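Local structure of autoinducer 2-binding protein LsrB (Clostridium saccharobutylicum DSM 13864, 6DSP) at residues V135-D140 with T248-P253; I154-H159 with L219-D224. The protein binds the quorum-sensing signal autoinducer-2 in the cleft between its two lobes, as a solute-binding receptor of the periplasmic binding protein type. One frame throughout, in Å; residues are numbered along the deposited sequence.

Contact 1: residues V135-D140 with T248-P253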
loop_
_atom_site.group_PDB
_atom_site.type_symbol
_atom_site.label_atom_id
_atom_site.label_comp_id
_atom_site.label_asym_id
_atom_site.label_seq_id
_atom_site.Cartn_x
_atom_site.Cartn_y
_atom_site.Cartn_z
ATOM N N VAL A 135 1.340 -13.808 -3.792
ATOM C CA VAL A 135 1.866 -15.120 -4.143
ATOM C C VAL A 135 1.046 -15.752 -5.260
ATOM O O VAL A 135 1.609 -16.356 -6.186
ATOM C CB VAL A 135 1.926 -16.018 -2.894
ATOM C CG1 VAL A 135 2.371 -17.412 -3.295
ATOM C CG2 VAL A 135 2.855 -15.396 -1.839
ATOM N N GLN A 136 -0.291 -15.606 -5.206
ATOM C CA GLN A 136 -1.148 -16.209 -6.227
ATOM C C GLN A 136 -0.921 -15.584 -7.596
ATOM O O GLN A 136 -0.926 -16.284 -8.614
ATOM C CB GLN A 136 -2.616 -16.083 -5.826
ATOM C CG GLN A 136 -3.542 -16.755 -6.831
ATOM C CD GLN A 136 -3.398 -18.274 -6.797
ATOM O OE1 GLN A 136 -3.417 -18.890 -5.725
ATOM N NE2 GLN A 136 -3.243 -18.884 -7.964
ATOM N N MET A 137 -0.736 -14.257 -7.653
ATOM C CA MET A 137 -0.417 -13.644 -8.940
ATOM C C MET A 137 0.889 -14.181 -9.474
ATOM O O MET A 137 1.001 -14.464 -10.670
ATOM C CB MET A 137 -0.303 -12.131 -8.780
ATOM C CG MET A 137 -1.643 -11.443 -8.508
ATOM S SD MET A 137 -1.589 -9.641 -8.631
ATOM C CE MET A 137 -0.460 -9.246 -7.325
ATOM N N GLY A 138 1.885 -14.336 -8.600
ATOM C CA GLY A 138 3.159 -14.905 -9.024
ATOM C C GLY A 138 3.002 -16.322 -9.532
ATOM O O GLY A 138 3.545 -16.673 -10.582
ATOM N N TYR A 139 2.266 -17.152 -8.779
ATOM C CA TYR A 139 2.001 -18.526 -9.199
ATOM C C TYR A 139 1.378 -18.555 -10.597
ATOM O O TYR A 139 1.819 -19.296 -11.491
ATOM C CB TYR A 139 1.054 -19.160 -8.172
ATOM C CG TYR A 139 0.683 -20.601 -8.497
ATOM C CD1 TYR A 139 -0.307 -20.893 -9.435
ATOM C CD2 TYR A 139 1.315 -21.664 -7.870
ATOM C CE1 TYR A 139 -0.659 -22.200 -9.757
ATOM C CE2 TYR A 139 0.976 -22.984 -8.174
ATOM C CZ TYR A 139 -0.010 -23.246 -9.118
ATOM O OH TYR A 139 -0.353 -24.553 -9.425
ATOM N N ASP A 140 0.331 -17.746 -10.807
ATOM C CA ASP A 140 -0.353 -17.775 -12.094
ATOM C C ASP A 140 0.568 -17.363 -13.239
ATOM O O ASP A 140 0.572 -17.987 -14.315
ATOM C CB ASP A 140 -1.584 -16.888 -12.042
ATOM C CG ASP A 140 -2.673 -17.481 -11.152
ATOM O OD1 ASP A 140 -2.649 -18.700 -10.898
ATOM O OD2 ASP A 140 -3.578 -16.752 -10.735
ATOM N N THR A 248 5.854 -9.555 -10.287
ATOM C CA THR A 248 4.503 -9.120 -9.962
ATOM C C THR A 248 4.596 -8.218 -8.750
ATOM O O THR A 248 5.688 -7.995 -8.219
ATOM C CB THR A 248 3.549 -10.306 -9.737
ATOM O OG1 THR A 248 2.198 -9.833 -9.758
ATOM C CG2 THR A 248 3.848 -11.048 -8.437
ATOM N N GLY A 249 3.462 -7.676 -8.318
ATOM C CA GLY A 249 3.494 -6.728 -7.224
ATOM C C GLY A 249 2.268 -5.851 -7.255
ATOM O O GLY A 249 1.254 -6.200 -7.858
ATOM N N PHE A 250 2.378 -4.713 -6.563
ATOM C CA PHE A 250 1.279 -3.762 -6.457
ATOM C C PHE A 250 1.671 -2.415 -7.065
ATOM O O PHE A 250 2.694 -1.827 -6.665
ATOM C CB PHE A 250 0.916 -3.521 -4.989
ATOM C CG PHE A 250 0.254 -4.701 -4.293
ATOM C CD1 PHE A 250 -0.618 -5.592 -4.974
ATOM C CD2 PHE A 250 0.461 -4.883 -2.929
ATOM C CE1 PHE A 250 -1.241 -6.631 -4.280
ATOM C CE2 PHE A 250 -0.171 -5.915 -2.229
ATOM C CZ PHE A 250 -1.021 -6.790 -2.911
ATOM N N ALA A 251 0.816 -1.882 -7.946
ATOM C CA ALA A 251 0.990 -0.523 -8.454
ATOM C C ALA A 251 -0.287 -0.123 -9.163
ATOM O O ALA A 251 -1.028 -0.975 -9.661
ATOM C CB ALA A 251 2.187 -0.410 -9.412
ATOM N N SER A 252 -0.545 1.187 -9.211
ATOM C CA SER A 252 -1.696 1.664 -9.956
ATOM C C SER A 252 -1.509 1.345 -11.445
ATOM O O SER A 252 -0.389 1.355 -11.968
ATOM C CB SER A 252 -1.980 3.145 -9.671
ATOM O OG SER A 252 -0.810 3.950 -9.784
ATOM N N PRO A 253 -2.596 1.038 -12.150
ATOM C CA PRO A 253 -2.445 0.422 -13.480
ATOM C C PRO A 253 -1.845 1.323 -14.542
ATOM O O PRO A 253 -1.089 0.822 -15.386
ATOM C CB PRO A 253 -3.873 -0.024 -13.819
ATOM C CG PRO A 253 -4.763 0.866 -12.951
ATOM C CD PRO A 253 -3.993 1.055 -11.677
#
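Thr-248 OG1 meets the Met-137 side chain across this contact and is hydrogen-bonded outside it, to the backbone O of Arg-267. The Met-137 side chain crosses Thr-248 obliquely, with Met-137 CB 3.5 Å and CE 3.7 Å from Thr-248 OG1. OG1 is anti to the backbone N of Thr-248 (chi1 -166°), and CG2 takes the crowded position between N and the carbonyl carbon. From there Thr-248 CG2 faces the helix backbone, 3.8 Å from Gly-138 N. Gly-138 has no side chain, and its CA lies 4.0 Å from Thr-248 CG2. The Met-137 chain bends at its last torsion (chi3 -63°). Met-137 CE reaches Gly-249 O at 3.5 Å. It also comes obliquely to the aromatic ring, Met-137 CE being 4.1 Å from Phe-250 CE1. Gly-249 has backbone angles that suit a residue without a side chain. Phe-250 belongs to the ligand pocket and touches the bound autoinducer-2. Trp-171 and Trp-271 meet its ring edge-to-face, and Leu-130, Met-133 and Leu-134 of helix 127-144 also touch it. Helix and strand end are thus joined by van der Waals contact, and Met-137 forms a second shell behind a pocket ring.

Contact 2: residues I154-H159 with L219-D224. With PAV ((2R,4S)-2-methyl-2,3,3,4-tetrahydroxytetrahydrofuran), chain C.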
loop_
_atom_site.group_PDB
_atom_site.type_symbol
_atom_site.label_atom_id
_atom_site.label_comp_id
_atom_site.label_asym_id
_atom_site.label_seq_id
_atom_site.Cartn_x
_atom_site.Cartn_y
_atom_site.Cartn_z
ATOM N N ILE A 154 11.015 -23.096 -7.195
ATOM C CA ILE A 154 10.978 -21.713 -7.675
ATOM C C ILE A 154 11.890 -20.843 -6.816
ATOM O O ILE A 154 11.744 -20.784 -5.593
ATOM C CB ILE A 154 9.524 -21.195 -7.621
ATOM C CG1 ILE A 154 8.571 -21.973 -8.562
ATOM C CG2 ILE A 154 9.442 -19.651 -7.822
ATOM C CD1 ILE A 154 8.977 -21.950 -10.027
ATOM N N LYS A 155 12.805 -20.126 -7.465
ATOM C CA LYS A 155 13.700 -19.194 -6.799
ATOM C C LYS A 155 13.055 -17.814 -6.806
ATOM O O LYS A 155 12.619 -17.326 -7.857
ATOM C CB LYS A 155 15.036 -19.136 -7.541
ATOM C CG LYS A 155 15.897 -20.378 -7.322
ATOM C CD LYS A 155 17.271 -20.224 -7.965
ATOM C CE LYS A 155 18.174 -21.368 -7.558
ATOM N NZ LYS A 155 19.558 -21.230 -8.065
ATOM N N TYR A 156 12.948 -17.203 -5.635
ATOM C CA TYR A 156 12.229 -15.931 -5.569
ATOM C C TYR A 156 12.817 -15.041 -4.480
ATOM O O TYR A 156 13.614 -15.468 -3.642
ATOM C CB TYR A 156 10.732 -16.154 -5.299
ATOM C CG TYR A 156 10.472 -16.533 -3.868
ATOM C CD1 TYR A 156 10.642 -17.857 -3.415
ATOM C CD2 TYR A 156 10.073 -15.579 -2.949
ATOM C CE1 TYR A 156 10.430 -18.169 -2.090
ATOM C CE2 TYR A 156 9.862 -15.902 -1.626
ATOM C CZ TYR A 156 10.057 -17.165 -1.201
ATOM O OH TYR A 156 9.836 -17.466 0.115
ATOM N N CYS A 157 12.385 -13.783 -4.495
ATOM C CA CYS A 157 12.615 -12.904 -3.346
ATOM C C CYS A 157 11.595 -11.788 -3.389
ATOM O O CYS A 157 10.821 -11.659 -4.344
ATOM C CB CYS A 157 14.049 -12.323 -3.324
ATOM S SG CYS A 157 14.427 -11.077 -4.562
ATOM N N TRP A 158 11.616 -10.965 -2.335
ATOM C CA TRP A 158 10.763 -9.792 -2.199
ATOM C C TRP A 158 11.598 -8.524 -2.406
ATOM O O TRP A 158 12.761 -8.455 -1.975
ATOM C CB TRP A 158 10.136 -9.730 -0.793
ATOM C CG TRP A 158 9.238 -10.876 -0.459
ATOM C CD1 TRP A 158 9.614 -12.149 -0.133
ATOM C CD2 TRP A 158 7.815 -10.832 -0.354
ATOM N NE1 TRP A 158 8.492 -12.908 0.134
ATOM C CE2 TRP A 158 7.378 -12.122 0.012
ATOM C CE3 TRP A 158 6.864 -9.826 -0.530
ATOM C CZ2 TRP A 158 6.026 -12.438 0.167
ATOM C CZ3 TRP A 158 5.533 -10.126 -0.369
ATOM C CH2 TRP A 158 5.118 -11.413 -0.008
ATOM N N HIS A 159 11.014 -7.548 -3.099
ATOM C CA HIS A 159 11.625 -6.227 -3.353
ATOM C C HIS A 159 10.561 -5.191 -3.018
ATOM O O HIS A 159 9.533 -5.106 -3.698
ATOM C CB HIS A 159 12.058 -6.122 -4.827
ATOM C CG HIS A 159 12.557 -4.757 -5.225
ATOM N ND1 HIS A 159 12.854 -4.433 -6.536
ATOM C CD2 HIS A 159 12.767 -3.624 -4.498
ATOM C CE1 HIS A 159 13.232 -3.163 -6.599
ATOM N NE2 HIS A 159 13.184 -2.651 -5.380
ATOM N N LEU A 219 11.063 -15.511 -9.751
ATOM C CA LEU A 219 9.946 -14.666 -9.335
ATOM C C LEU A 219 10.473 -13.555 -8.446
ATOM O O LEU A 219 11.209 -13.822 -7.482
ATOM C CB LEU A 219 8.959 -15.542 -8.517
ATOM C CG LEU A 219 7.853 -14.811 -7.770
ATOM C CD1 LEU A 219 6.905 -14.098 -8.759
ATOM C CD2 LEU A 219 7.128 -15.788 -6.857
ATOM N N ILE A 220 10.065 -12.321 -8.733
ATOM C CA ILE A 220 10.385 -11.184 -7.853
ATOM C C ILE A 220 9.067 -10.557 -7.447
ATOM O O ILE A 220 8.318 -10.089 -8.312
ATOM C CB ILE A 220 11.292 -10.142 -8.543
ATOM C CG1 ILE A 220 12.525 -10.820 -9.177
ATOM C CG2 ILE A 220 11.707 -9.057 -7.488
ATOM C CD1 ILE A 220 13.365 -9.878 -10.018
ATOM N N ILE A 221 8.769 -10.590 -6.143
ATOM C CA ILE A 221 7.503 -10.066 -5.627
ATOM C C ILE A 221 7.766 -8.630 -5.190
ATOM O O ILE A 221 8.479 -8.400 -4.212
ATOM C CB ILE A 221 6.968 -10.902 -4.445
ATOM C CG1 ILE A 221 6.810 -12.397 -4.847
ATOM C CG2 ILE A 221 5.643 -10.323 -3.979
ATOM C CD1 ILE A 221 6.479 -13.286 -3.643
ATOM N N CYS A 222 7.163 -7.683 -5.898
ATOM C CA CYS A 222 7.437 -6.252 -5.704
ATOM C C CYS A 222 6.217 -5.587 -5.068
ATOM O O CYS A 222 5.454 -4.896 -5.757
ATOM C CB CYS A 222 7.747 -5.616 -7.058
ATOM S SG CYS A 222 9.235 -6.336 -7.794
ATOM N N ASN A 223 6.040 -5.789 -3.747
ATOM C CA ASN A 223 4.880 -5.280 -3.019
ATOM C C ASN A 223 5.017 -3.807 -2.633
ATOM O O ASN A 223 4.874 -3.437 -1.465
ATOM C CB ASN A 223 4.599 -6.139 -1.778
ATOM C CG ASN A 223 5.851 -6.374 -0.914
ATOM O OD1 ASN A 223 6.931 -6.701 -1.429
ATOM N ND2 ASN A 223 5.687 -6.270 0.394
ATOM N N ASP A 224 5.294 -2.966 -3.634
ATOM C CA ASP A 224 5.485 -1.534 -3.451
ATOM C C ASP A 224 5.349 -0.867 -4.816
ATOM O O ASP A 224 5.870 -1.365 -5.818
ATOM C CB ASP A 224 6.854 -1.249 -2.848
ATOM C CG ASP A 224 7.175 0.242 -2.872
ATOM O OD1 ASP A 224 6.572 0.975 -2.052
ATOM O OD2 ASP A 224 7.972 0.672 -3.740
HETATM O O2 PAV C . 2.131 -1.312 -2.295
HETATM C C2 PAV C . 1.770 0.078 -2.155
HETATM C C1 PAV C . 0.818 0.561 -3.272
HETATM O O5 PAV C . 3.071 0.822 -2.476
HETATM C C5 PAV C . 2.997 2.033 -1.858
HETATM C C4 PAV C . 1.765 2.015 -0.935
HETATM O O4 PAV C . 2.085 2.570 0.337
HETATM C C3 PAV C . 1.419 0.522 -0.912
HETATM O O3 PAV C . 0.046 0.340 -0.698
HETATM O O13 PAV C . 2.185 -0.139 0.070
#
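Four backbone hydrogen bonds join Ile-154–His-159 to Leu-219–Asp-224 as neighbouring parallel strands. The last two are short and straight. Ile-221 N gives to Cys-157 O at 2.9 Å with an angle of 175°, and His-159 N gives to Ile-221 O at 2.9 Å. At the start the ladder is longer and more bent: Leu-219 N to Lys-155 O is 3.1 Å with an angle of 138°.

Tyr-156, Trp-158, Leu-219 and Ile-221 share one face of the sheet. Trp-158 and Ile-221 lie side by side and point the same way. Ile-221 CG2 is anti to its backbone N and sits over the six-membered ring, 3.6 Å from Trp-158 CZ3, in a CH-pi contact. The Asn-223 amide crosses the indole at about a right angle, the planes 79° apart. Asn-223 OD1 is at the ring edge, 3.3 Å from Trp-158 CE3. This oxygen is buried and has no polar partner in the model. Cys-157 and Ile-220 are on the other face, and Ile-220 CG2 meets His-159 CB at 4.0 Å.

Asn-223 centres an inverse gamma turn. Asp-224 OD1 lies 3.5 Å from PAV O5 and is hydrogen-bonded to Gln-168 NE2. These inner strands of one lobe's parallel sheet have helices on both faces, the alpha/beta fold of periplasmic binding proteins, with pocket residues following strand 219-222. Asp-224 OD2 accepts from Thr-226 N and Ala-227 N, in the turn that leads into helix 227-237, which packs against His-159, Ile-220 and Cys-222. Helix 166-182 lies over the Tyr-156 and Trp-158 face, where Glu-176 bonds both Tyr-156 OH and Trp-158 NE1.

The centres of contacts 1 and 2 are about 10 Å apart, in the lobe built on the parallel sheet 187-195, 155-160, 219-222 and 246-249. Strands 219-222 and 246-249 are neighbours in it. Probable hydrogen bonds join the contacts directly, Thr-248 O to Cys-222 N and Phe-250 N to Cys-222 O. Gly-138 CA also packs on Leu-219 CD1, at 3.8 Å. Helix 127-144 is followed in the chain by strand 155-160, and contact 2 is nested inside the loop closed by contact 1. Both strand ends lead into the autoinducer-2 site: Phe-250 comes from one, Asn-223 and Asp-224 from the other.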